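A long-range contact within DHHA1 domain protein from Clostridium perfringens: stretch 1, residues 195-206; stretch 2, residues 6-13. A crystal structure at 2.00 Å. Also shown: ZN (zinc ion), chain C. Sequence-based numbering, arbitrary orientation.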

# COMPACT_ATOMS: atom_id res chain seq x y z
N CYS A 195 -5.42 -7.21 -3.46
CA CYS A 195 -4.30 -6.51 -2.84
C CYS A 195 -4.59 -6.21 -1.37
O CYS A 195 -5.67 -5.76 -1.03
CB CYS A 195 -4.00 -5.19 -3.58
SG CYS A 195 -2.55 -4.37 -2.95
N CYS A 196 -3.59 -6.47 -0.53
CA CYS A 196 -3.63 -6.18 0.91
C CYS A 196 -2.99 -4.83 1.23
O CYS A 196 -2.76 -4.50 2.40
CB CYS A 196 -2.86 -7.26 1.68
SG CYS A 196 -3.62 -8.89 1.62
N GLY A 197 -2.68 -4.05 0.19
CA GLY A 197 -2.07 -2.74 0.39
C GLY A 197 -3.04 -1.71 0.94
O GLY A 197 -4.26 -1.92 0.96
N VAL A 198 -2.47 -0.60 1.40
CA VAL A 198 -3.23 0.60 1.75
C VAL A 198 -2.99 1.66 0.66
O VAL A 198 -1.88 2.18 0.49
CB VAL A 198 -2.85 1.10 3.19
CG1 VAL A 198 -3.34 2.53 3.44
CG2 VAL A 198 -3.45 0.15 4.23
N HIS A 199 -4.05 1.94 -0.10
CA HIS A 199 -4.00 2.81 -1.27
C HIS A 199 -4.70 4.16 -1.05
O HIS A 199 -5.60 4.26 -0.20
CB HIS A 199 -4.63 2.07 -2.46
CG HIS A 199 -3.81 0.91 -2.95
ND1 HIS A 199 -2.99 1.00 -4.05
CD2 HIS A 199 -3.65 -0.34 -2.46
CE1 HIS A 199 -2.37 -0.15 -4.23
NE2 HIS A 199 -2.75 -0.98 -3.28
N PRO A 200 -4.30 5.20 -1.81
CA PRO A 200 -5.11 6.42 -1.86
C PRO A 200 -6.49 6.14 -2.47
O PRO A 200 -6.68 5.08 -3.07
CB PRO A 200 -4.30 7.36 -2.76
CG PRO A 200 -2.89 6.82 -2.71
CD PRO A 200 -3.08 5.33 -2.63
N ARG A 201 -7.44 7.05 -2.31
CA ARG A 201 -8.81 6.79 -2.77
C ARG A 201 -9.08 7.33 -4.16
O ARG A 201 -10.17 7.14 -4.70
CB ARG A 201 -9.84 7.35 -1.79
CG ARG A 201 -10.18 6.39 -0.65
CD ARG A 201 -11.46 6.82 0.05
NE ARG A 201 -11.44 6.45 1.46
CZ ARG A 201 -12.50 6.49 2.26
NH1 ARG A 201 -13.68 6.87 1.80
NH2 ARG A 201 -12.36 6.13 3.53
N ASN A 202 -8.09 8.01 -4.72
CA ASN A 202 -8.15 8.46 -6.11
C ASN A 202 -6.78 8.52 -6.77
O ASN A 202 -5.75 8.55 -6.08
CB ASN A 202 -8.91 9.79 -6.23
CG ASN A 202 -8.36 10.88 -5.33
OD1 ASN A 202 -7.19 11.26 -5.41
ND2 ASN A 202 -9.22 11.42 -4.46
N THR A 203 -6.75 8.55 -8.10
CA THR A 203 -5.48 8.66 -8.84
C THR A 203 -4.84 10.06 -8.76
O THR A 203 -3.62 10.19 -8.89
CB THR A 203 -5.62 8.20 -10.32
OG1 THR A 203 -6.61 9.00 -10.98
CG2 THR A 203 -6.00 6.70 -10.41
N ARG A 204 -5.65 11.10 -8.54
CA ARG A 204 -5.15 12.48 -8.38
C ARG A 204 -4.18 12.60 -7.21
O ARG A 204 -3.22 13.37 -7.28
CB ARG A 204 -6.31 13.47 -8.23
CG ARG A 204 -5.95 14.96 -8.14
CD ARG A 204 -5.04 15.46 -9.27
NE ARG A 204 -4.58 16.83 -9.03
CZ ARG A 204 -3.53 17.16 -8.27
NH1 ARG A 204 -2.81 16.23 -7.66
NH2 ARG A 204 -3.21 18.44 -8.13
N ASP A 205 -4.42 11.83 -6.15
CA ASP A 205 -3.52 11.74 -4.99
C ASP A 205 -2.08 11.32 -5.30
O ASP A 205 -1.18 11.55 -4.49
CB ASP A 205 -4.11 10.81 -3.93
CG ASP A 205 -5.00 11.52 -2.93
OD1 ASP A 205 -5.11 11.04 -1.79
OD2 ASP A 205 -5.58 12.58 -3.27
N LEU A 206 -1.86 10.72 -6.47
CA LEU A 206 -0.51 10.38 -6.92
C LEU A 206 0.34 11.58 -7.33
O LEU A 206 1.57 11.47 -7.35
CB LEU A 206 -0.58 9.41 -8.10
CG LEU A 206 -0.43 7.90 -7.93
CD1 LEU A 206 -0.60 7.44 -6.51
CD2 LEU A 206 -1.44 7.24 -8.83
ZN ZN C . -0.77 -4.52 -4.80
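Stretch 2 (6-13) LYYEDQYI

This is a mainly polar contact between two irregular segments, in which side chains of stretch 2 bond to both the backbone and the side chains of stretch 1, with a small apolar patch at Val198. The touching residues lie at least 187 positions apart in sequence. The contact buries 506 Å², both sides summed.

Stretch 2 begins as a 3-10 segment, Leu6 to Tyr8. Leu6 O accepts from both Glu9 N (2.8 Å) and Asp10 N (2.9 Å). A type I beta turn follows from Asp10 to Ile13, with a weak bond from Ile13 N to Asp10 O at 3.4 Å. Asp10 OD2 also accepts from Tyr12 N at 3.1 Å, which braces the turn. From Cys196 to Asn202 stretch 1 is loop, and Asp205, which also meets stretch 2, lies in a 3-10 segment at its end. No strand pairing joins the two.

The two chains run in the same general sense. Tyr8 meets Cys196, Gln11 meets His199, and Tyr12 meets Pro200, Arg201 and Asp205. The closest CA atoms are those of Val198 and Gln11, 6.6 Å apart. Every hydrogen bond across the contact has a side chain on at least one side.

At the start, Tyr8 OH donates to Cys196 O at 2.7 Å. The carbonyl lies near the plane of the ring, at its edge. Val198 CG2 packs 4.2 Å from Tyr8 CE2 and 4.2 Å from Tyr7 CD2. Val198 CG1 lies 3.7 Å from Gln11 CB, so the valine touches three residues of stretch 2.

Gln11 points toward stretch 1 and uses both ends of its amide. Gln11 NE2 donates to His199 O at 3.1 Å. Gln11 OE1 accepts from Arg201 NE at 3.2 Å, at the edge of the guanidinium. Arg201 also points toward stretch 2, and its NH2 forms a salt bridge with Asp10 OD2 at 3.4 Å. The same carboxylate oxygen therefore serves both the turn and the contact.

Tyr12 makes the last anchor. Its CA-to-CB bond points sideways, but the ring brings the hydroxyl close to stretch 1. Tyr12 OH accepts from Arg201 N at 2.8 Å and donates to Asp205 OD1 at 2.5 Å, a short bond. Pro200 CB lies 3.6 Å from Tyr12 OH, and Arg201 CG lies 3.7 Å from Tyr12 CE1. Within stretch 1, Asn202 OD1 accepts from Asp205 N at 2.9 Å.

The zinc ion is bound by Cys195 SG at 2.6 Å, but Cys195 does not touch stretch 2.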

# COMPACT_ATOMS: atom_id res chain seq x y z
N LEU A 6 -8.07 0.21 11.70
CA LEU A 6 -8.60 1.45 11.11
C LEU A 6 -8.11 1.74 9.70
O LEU A 6 -8.86 2.30 8.89
CB LEU A 6 -8.32 2.63 12.04
CG LEU A 6 -9.12 2.67 13.36
CD1 LEU A 6 -8.57 3.72 14.31
CD2 LEU A 6 -10.61 2.92 13.09
N TYR A 7 -6.88 1.34 9.40
CA TYR A 7 -6.25 1.51 8.08
C TYR A 7 -7.03 0.90 6.92
O TYR A 7 -6.90 1.35 5.79
CB TYR A 7 -4.78 1.04 8.10
CG TYR A 7 -4.52 -0.35 8.65
CD1 TYR A 7 -4.05 -0.53 9.95
CD2 TYR A 7 -4.70 -1.48 7.85
CE1 TYR A 7 -3.80 -1.80 10.45
CE2 TYR A 7 -4.45 -2.75 8.34
CZ TYR A 7 -4.00 -2.90 9.64
OH TYR A 7 -3.74 -4.16 10.11
N TYR A 8 -7.81 -0.14 7.21
CA TYR A 8 -8.70 -0.75 6.21
C TYR A 8 -10.13 -0.18 6.23
O TYR A 8 -10.96 -0.55 5.41
CB TYR A 8 -8.76 -2.27 6.39
CG TYR A 8 -7.57 -3.05 5.88
CD1 TYR A 8 -7.17 -4.23 6.53
CD2 TYR A 8 -6.83 -2.63 4.76
CE1 TYR A 8 -6.08 -4.98 6.07
CE2 TYR A 8 -5.72 -3.37 4.30
CZ TYR A 8 -5.35 -4.54 4.96
OH TYR A 8 -4.28 -5.28 4.52
N GLU A 9 -10.41 0.72 7.18
CA GLU A 9 -11.73 1.35 7.28
C GLU A 9 -11.70 2.75 6.66
O GLU A 9 -12.57 3.10 5.86
CB GLU A 9 -12.22 1.41 8.74
CG GLU A 9 -12.44 0.04 9.41
CD GLU A 9 -13.32 -0.89 8.58
OE1 GLU A 9 -14.41 -0.46 8.14
OE2 GLU A 9 -12.92 -2.06 8.37
N ASP A 10 -10.70 3.53 7.06
CA ASP A 10 -10.42 4.84 6.50
C ASP A 10 -8.91 5.03 6.46
O ASP A 10 -8.27 5.27 7.49
CB ASP A 10 -11.09 5.94 7.33
CG ASP A 10 -10.91 7.34 6.74
OD1 ASP A 10 -11.50 8.27 7.32
OD2 ASP A 10 -10.21 7.54 5.71
N GLN A 11 -8.35 4.94 5.26
CA GLN A 11 -6.89 5.00 5.08
C GLN A 11 -6.29 6.39 5.27
O GLN A 11 -5.08 6.54 5.28
CB GLN A 11 -6.49 4.42 3.72
CG GLN A 11 -7.16 5.05 2.52
CD GLN A 11 -8.42 4.34 2.11
OE1 GLN A 11 -9.44 4.39 2.80
NE2 GLN A 11 -8.38 3.66 0.97
N TYR A 12 -7.14 7.41 5.41
CA TYR A 12 -6.69 8.78 5.59
C TYR A 12 -6.65 9.24 7.04
O TYR A 12 -6.24 10.36 7.32
CB TYR A 12 -7.52 9.76 4.76
CG TYR A 12 -7.28 9.63 3.27
CD1 TYR A 12 -8.16 8.92 2.46
CD2 TYR A 12 -6.16 10.20 2.68
CE1 TYR A 12 -7.95 8.79 1.11
CE2 TYR A 12 -5.92 10.07 1.32
CZ TYR A 12 -6.83 9.37 0.54
OH TYR A 12 -6.61 9.24 -0.82
N ILE A 13 -7.08 8.37 7.97
CA ILE A 13 -6.96 8.65 9.40
C ILE A 13 -5.48 8.67 9.76
O ILE A 13 -4.78 7.67 9.58
CB ILE A 13 -7.72 7.61 10.29
CG1 ILE A 13 -9.23 7.72 10.09
CG2 ILE A 13 -7.37 7.78 11.78
CD1 ILE A 13 -10.01 6.60 10.77
O HOH W 1 -1.68 -6.31 -5.78
O HOH W 2 0.70 -4.91 -6.55
O HOH W 3 0.55 -6.13 -3.58